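Local coordinates for devB protein (Vibrio cholerae O1 biovar eltor str. N16961, PDB 1Y89), which is of unproven function but probably hydrolyses 6-phosphogluconolactone in the pentose phosphate pathway, at residues A[123-127]-A[128-132]; A[57-60]-A[61-64]; A[113-116]-A[117-121]. All coordinates share one frame; numbering follows the deposited sequence.

Contact 1 of 3, residues A[123-127]-A[128-132]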
# COMPACT_ATOMS: atom_id res chain seq x y z
N ILE A 123 -2.77 3.11 26.68
CA ILE A 123 -2.86 2.48 25.35
C ILE A 123 -3.20 1.00 25.53
O ILE A 123 -2.52 0.30 26.29
CB ILE A 123 -1.53 2.61 24.54
CG1 ILE A 123 -1.07 4.06 24.48
CG2 ILE A 123 -1.70 2.04 23.11
CD1 ILE A 123 0.35 4.25 23.85
N PRO A 124 -4.24 0.50 24.83
CA PRO A 124 -4.55 -0.93 24.96
C PRO A 124 -3.31 -1.77 24.71
O PRO A 124 -2.51 -1.47 23.80
CB PRO A 124 -5.58 -1.18 23.86
CG PRO A 124 -6.25 0.18 23.69
CD PRO A 124 -5.14 1.18 23.88
N THR A 125 -3.13 -2.81 25.52
CA THR A 125 -1.92 -3.62 25.46
C THR A 125 -2.19 -5.02 24.90
O THR A 125 -3.35 -5.46 24.84
CB THR A 125 -1.31 -3.77 26.85
OG1 THR A 125 -2.31 -4.32 27.73
CG2 THR A 125 -0.87 -2.40 27.39
N GLU A 126 -1.11 -5.69 24.51
CA GLU A 126 -1.13 -7.07 24.07
C GLU A 126 0.12 -7.68 24.69
O GLU A 126 1.23 -7.23 24.44
CB GLU A 126 -1.11 -7.18 22.54
CG GLU A 126 -1.50 -8.57 22.04
CD GLU A 126 -1.36 -8.77 20.52
OE1 GLU A 126 -1.11 -7.77 19.77
OE2 GLU A 126 -1.50 -9.96 20.09
N ASN A 127 -0.09 -8.69 25.54
CA ASN A 127 1.01 -9.31 26.30
C ASN A 127 1.79 -8.28 27.08
O ASN A 127 3.01 -8.37 27.18
CB ASN A 127 1.96 -10.08 25.37
CG ASN A 127 1.33 -11.33 24.78
OD1 ASN A 127 0.90 -12.22 25.50
ND2 ASN A 127 1.26 -11.40 23.45
N GLY A 128 1.08 -7.28 27.62
CA GLY A 128 1.71 -6.21 28.41
C GLY A 128 2.24 -5.01 27.65
O GLY A 128 2.57 -3.97 28.24
N THR A 129 2.36 -5.13 26.32
CA THR A 129 2.99 -4.08 25.54
C THR A 129 1.89 -3.21 24.92
O THR A 129 0.95 -3.74 24.31
CB THR A 129 3.88 -4.69 24.43
OG1 THR A 129 4.77 -5.66 25.03
CG2 THR A 129 4.67 -3.61 23.67
N PRO A 130 2.00 -1.87 25.08
CA PRO A 130 1.06 -0.97 24.40
C PRO A 130 1.12 -1.19 22.90
O PRO A 130 2.23 -1.26 22.30
CB PRO A 130 1.59 0.43 24.74
CG PRO A 130 2.97 0.23 25.27
CD PRO A 130 2.97 -1.12 25.90
N VAL A 131 -0.06 -1.27 22.29
CA VAL A 131 -0.16 -1.51 20.86
C VAL A 131 -0.51 -0.17 20.15
O VAL A 131 -1.63 0.32 20.21
CB VAL A 131 -1.20 -2.61 20.57
CG1 VAL A 131 -1.43 -2.76 19.02
CG2 VAL A 131 -0.75 -3.95 21.24
N PHE A 132 0.49 0.44 19.52
CA PHE A 132 0.23 1.66 18.77
C PHE A 132 -0.57 1.35 17.52
O PHE A 132 -0.38 0.30 16.87
CB PHE A 132 1.55 2.39 18.41
CG PHE A 132 2.03 3.28 19.54
CD1 PHE A 132 2.68 2.74 20.65
CD2 PHE A 132 1.75 4.65 19.51
CE1 PHE A 132 3.07 3.54 21.72
CE2 PHE A 132 2.13 5.49 20.57
CZ PHE A 132 2.80 4.96 21.66
O HOH W 1 -1.76 -7.25 27.84
O HOH W 2 5.34 -6.14 27.61
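A beta hairpin with a two-residue loop, reached from helix 108-122 through Ile123 and Pro124, pairs Thr125 and Glu126 with Thr129 and Pro130. Glu126 and Thr129 form its antiparallel hydrogen-bonded pair: Glu126 N donates to Thr129 O at 2.8 Å, and Thr129 N returns a bond to Glu126 O. Between them the chain reverses through a type I' turn, with Asn127 and Gly128 at its corners and positive phi at both. Two waters brace this loop. One accepts from Gly128 N at 2.8 Å and is hydrogen-bonded to Thr125 OG1, which chi1 of 56° places between the backbone N and the carbonyl carbon; the other links Asn127 O to Thr129 OG1. Thr125 and Pro130 make the non-hydrogen-bonded pair, where Thr125 CA comes to 3.1 Å from Thr129 O in a CA-H...O contact. Beyond it the pairing is prolonged by Val131 N, which meets Pro124 O at 2.9 Å with an N-H...O angle of 164°. The hairpin thus lies between helix 108-122 and strand 134-137 of the mixed sheet, which follows it in the chain.

Side chains divide between two environments. On the outer part of the hairpin, Val131 CG2 rests against Glu126 CB at 3.5 Å; the glutamate meets it chiefly through its aliphatic base. At the inner end Ile123 CB packs on Pro130 CB, and Ile123 CG1, anti to the carbonyl carbon, carries Ile123 CD1 to 3.4 Å from Phe132 CZ. Phe132 continues inward beside Trp65, edge-to-face, and makes a cation-pi contact with Lys176, while Ile123 and Phe132 both touch His32 of strand 31-35.

Contact 2 of 3, residues A[57-60]-A[61-64]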
# COMPACT_ATOMS: atom_id res chain seq x y z
N ILE A 57 -9.80 17.39 10.57
CA ILE A 57 -9.28 16.29 11.38
C ILE A 57 -9.91 16.39 12.78
O ILE A 57 -9.93 17.46 13.39
CB ILE A 57 -7.73 16.28 11.45
CG1 ILE A 57 -7.18 15.96 10.05
CG2 ILE A 57 -7.25 15.27 12.55
CD1 ILE A 57 -5.64 15.83 9.99
N GLN A 58 -10.45 15.28 13.27
CA GLN A 58 -11.06 15.30 14.60
C GLN A 58 -9.98 15.07 15.63
O GLN A 58 -9.80 13.94 16.10
CB GLN A 58 -12.20 14.28 14.67
CG GLN A 58 -13.26 14.54 13.56
CD GLN A 58 -13.95 15.91 13.68
OE1 GLN A 58 -14.60 16.22 14.70
NE2 GLN A 58 -13.82 16.74 12.61
N TRP A 59 -9.25 16.14 15.95
CA TRP A 59 -8.06 16.06 16.85
C TRP A 59 -8.36 15.43 18.20
O TRP A 59 -7.47 14.85 18.81
CB TRP A 59 -7.45 17.46 17.05
CG TRP A 59 -7.03 18.08 15.75
CD1 TRP A 59 -7.67 19.08 15.07
CD2 TRP A 59 -5.93 17.68 14.93
NE1 TRP A 59 -7.00 19.35 13.90
CE2 TRP A 59 -5.92 18.52 13.80
CE3 TRP A 59 -4.90 16.72 15.08
CZ2 TRP A 59 -4.96 18.40 12.79
CZ3 TRP A 59 -3.93 16.62 14.07
CH2 TRP A 59 -3.97 17.45 12.96
N LYS A 60 -9.61 15.57 18.66
CA LYS A 60 -10.02 15.00 19.94
C LYS A 60 -9.88 13.47 20.03
O LYS A 60 -9.75 12.92 21.13
CB LYS A 60 -11.47 15.42 20.30
CG LYS A 60 -12.51 14.77 19.41
CD LYS A 60 -13.93 15.34 19.60
CE LYS A 60 -14.91 14.85 18.50
NZ LYS A 60 -16.34 15.25 18.82
N ASN A 61 -9.90 12.79 18.87
CA ASN A 61 -9.73 11.33 18.77
C ASN A 61 -8.28 10.84 18.57
O ASN A 61 -7.99 9.65 18.69
CB ASN A 61 -10.61 10.79 17.63
CG ASN A 61 -12.07 10.96 17.92
OD1 ASN A 61 -12.48 10.92 19.09
ND2 ASN A 61 -12.88 11.13 16.86
N LEU A 62 -7.37 11.77 18.28
CA LEU A 62 -5.97 11.40 18.03
C LEU A 62 -5.12 11.65 19.27
O LEU A 62 -5.30 12.65 19.95
CB LEU A 62 -5.39 12.18 16.83
CG LEU A 62 -6.09 12.09 15.47
CD1 LEU A 62 -5.29 12.78 14.37
CD2 LEU A 62 -6.35 10.64 15.09
N HIS A 63 -4.21 10.73 19.57
CA HIS A 63 -3.26 10.90 20.66
C HIS A 63 -1.86 10.82 20.09
O HIS A 63 -1.53 9.86 19.39
CB HIS A 63 -3.47 9.80 21.73
CG HIS A 63 -4.75 9.98 22.48
ND1 HIS A 63 -4.79 10.48 23.76
CD2 HIS A 63 -6.04 9.82 22.09
CE1 HIS A 63 -6.05 10.56 24.16
NE2 HIS A 63 -6.83 10.17 23.16
N PHE A 64 -1.05 11.84 20.35
CA PHE A 64 0.30 11.86 19.81
C PHE A 64 1.31 11.56 20.88
O PHE A 64 1.26 12.15 21.98
CB PHE A 64 0.64 13.21 19.15
CG PHE A 64 -0.10 13.44 17.87
CD1 PHE A 64 -0.01 12.53 16.83
CD2 PHE A 64 -0.88 14.56 17.71
CE1 PHE A 64 -0.70 12.74 15.61
CE2 PHE A 64 -1.58 14.77 16.51
CZ PHE A 64 -1.49 13.86 15.46
O HOH W 3 -9.65 10.38 22.52
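With chi1 of -59° and chi2 of 105°, the indole of Trp59 turns back toward Leu62 and Phe64, although its CB starts out away from them. In Leu62, CG stands anti to the carbonyl carbon (chi1 -57°), which directs Leu62 CD1 to Ile57 and Trp59, 3.7 Å from Ile57 CG2 and 4.0 Å from Trp59 CE3. The same methyl of Ile57, CG2, sits 3.5 Å above the indole plane of Trp59, over its centre. Phe64 meets the indole differently: Trp59 CZ3 and Phe64 CE2 approach to 3.9 Å, each near the plane of the other's ring, so edges touch and no faces stack.

The backbone here is a short 3-10 turn that delivers the chain from helix 53-56 into strand 62-70 of the central sheet. Asn61 N donates to Gln58 O at 3.0 Å and Leu62 N to Trp59 O at 3.1 Å, two successive i to i+3 bonds. Gln58, whose O takes the first of these, is also the centre of an inverse gamma turn. On the polar side a water donates to Lys60 O at 2.9 Å and is also hydrogen-bonded to His63 NE2, lying in the imidazole plane at the ring edge. Several polar ends have partners elsewhere: Gln58 NE2 with Asp56 O, Trp59 NE1 with Ala54 O, Asn61 ND2 with Ser25 O, and His63 ND1 with His100 NE2.

Contact 3 of 3, residues A[113-116]-A[117-121]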
# COMPACT_ATOMS: atom_id res chain seq x y z
N GLU A 113 11.22 5.86 32.42
CA GLU A 113 10.27 5.06 33.21
C GLU A 113 8.87 5.68 33.26
O GLU A 113 7.88 4.96 33.13
CB GLU A 113 10.79 4.82 34.63
CG GLU A 113 12.10 4.05 34.60
CD GLU A 113 12.78 3.92 35.96
OE1 GLU A 113 12.15 4.20 37.01
OE2 GLU A 113 13.95 3.51 35.95
N ARG A 114 8.78 7.00 33.48
CA ARG A 114 7.47 7.70 33.42
C ARG A 114 6.77 7.51 32.07
O ARG A 114 5.58 7.20 31.98
CB ARG A 114 7.64 9.20 33.69
CG ARG A 114 6.32 9.94 33.97
CD ARG A 114 6.33 11.42 33.49
NE ARG A 114 6.66 11.53 32.07
CZ ARG A 114 5.79 11.29 31.08
NH1 ARG A 114 4.52 10.96 31.36
NH2 ARG A 114 6.19 11.39 29.81
N PHE A 115 7.53 7.73 31.00
CA PHE A 115 7.03 7.56 29.63
C PHE A 115 6.50 6.14 29.43
O PHE A 115 5.38 5.95 28.95
CB PHE A 115 8.19 7.94 28.66
CG PHE A 115 8.00 7.54 27.21
CD1 PHE A 115 6.84 7.85 26.51
CD2 PHE A 115 9.06 6.94 26.52
CE1 PHE A 115 6.72 7.50 25.14
CE2 PHE A 115 8.93 6.59 25.16
CZ PHE A 115 7.76 6.87 24.48
N ALA A 116 7.27 5.14 29.86
CA ALA A 116 6.86 3.75 29.75
C ALA A 116 5.52 3.48 30.47
O ALA A 116 4.63 2.82 29.92
CB ALA A 116 7.96 2.80 30.31
N GLN A 117 5.40 3.98 31.70
CA GLN A 117 4.21 3.71 32.52
C GLN A 117 3.03 4.43 31.89
O GLN A 117 1.93 3.89 31.87
CB GLN A 117 4.39 4.23 33.96
CG GLN A 117 5.53 3.60 34.74
CD GLN A 117 5.39 2.07 34.91
OE1 GLN A 117 5.79 1.28 34.02
NE2 GLN A 117 4.89 1.66 36.07
N ALA A 118 3.26 5.64 31.35
CA ALA A 118 2.21 6.44 30.71
C ALA A 118 1.62 5.69 29.48
O ALA A 118 0.38 5.61 29.31
CB ALA A 118 2.74 7.84 30.29
N MSE A 119 2.50 5.10 28.66
CA MSE A 119 2.03 4.32 27.49
C MSE A 119 1.26 3.08 27.95
O MSE A 119 0.16 2.81 27.43
CB MSE A 119 3.20 3.90 26.59
CG MSE A 119 3.83 5.05 25.83
SE MSE A 119 5.16 4.23 24.61
CE MSE A 119 6.61 3.86 25.92
N ALA A 120 1.82 2.34 28.93
CA ALA A 120 1.19 1.13 29.43
C ALA A 120 -0.17 1.41 30.06
O ALA A 120 -1.06 0.53 30.01
CB ALA A 120 2.10 0.41 30.46
N HIS A 121 -0.31 2.59 30.67
CA HIS A 121 -1.55 2.92 31.37
C HIS A 121 -2.74 3.13 30.42
O HIS A 121 -3.83 2.60 30.67
CB HIS A 121 -1.40 4.14 32.29
CG HIS A 121 -2.63 4.44 33.10
ND1 HIS A 121 -3.13 3.57 34.04
CD2 HIS A 121 -3.46 5.51 33.11
CE1 HIS A 121 -4.20 4.10 34.61
NE2 HIS A 121 -4.43 5.27 34.05
O HOH W 4 8.45 2.17 33.95
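One turn of helix 108-122, the helix that covers strands 161-165, 172-176 and 62-70 at one end of the mixed sheet, brings Phe115 and Met119 together on its buried side. Met119, a selenomethionine in this crystal, lays its CE methyl over one face of the Phe115 ring, 3.6 Å from the centroid and 14° off the normal. That is a CH-pi contact close to the ring axis. The selenium lies farther out, 4.2 Å from the centroid and oblique at 37°, so the accompanying Met-aromatic contact is the less centred of the two. The bend at chi3 (-77°) folds CE back onto the ring, while Phe115 CG, anti to its own nitrogen, sends the ring to the same side. Val174 and Lys176 also touch the phenylalanine, and Trp65 touches the methionine.

Four successive i to i+4 bonds define the alpha helix: Gln117 N to Glu113 O, Ala118 N to Arg114 O, Met119 N to Phe115 O and Ala120 N to Ala116 O. Another flank is polar. There a water donates both to Glu113 O and to Gln117 OE1, the latter at 2.8 Å, so Glu113 O serves the helix bond and the water together. Arg114 bends at chi2 and chi3, which brings NH1 to 3.7 Å from Ala118 CB while NE makes a salt bridge with Glu111 OE1.

The chemistry is thus that of an amphipathic helix: the side-chain end of Met119 against an aromatic face inside, and charges and water outside, with the methyl's central position consistent with CH-pi and dispersion attraction contributing to the Phe115-Met119 pair.

How the contacts relate
Contacts 3 and 1 are consecutive in the chain, helix 108-122 leading into the hairpin, and they touch: Phe132 CE1 lies 3.6 Å from Met119 SE, with centres about 11 Å apart. Contact 2 stands apart, its centre about 19 Å from that of contact 1 and 20 Å from that of contact 3, yet its strand 62-70 continues to Trp65, which meets both Phe132 and Met119. Each is partly buried, but contact 1 has the most exposed residues, whereas contact 2 has a single exposed residue and four buried ones. Backbone bonding follows the element: cross-strand in 1, i to i+3 in 2, i to i+4 in 3. Rings meet edge to edge in contact 2; a methyl covers a face in contact 3.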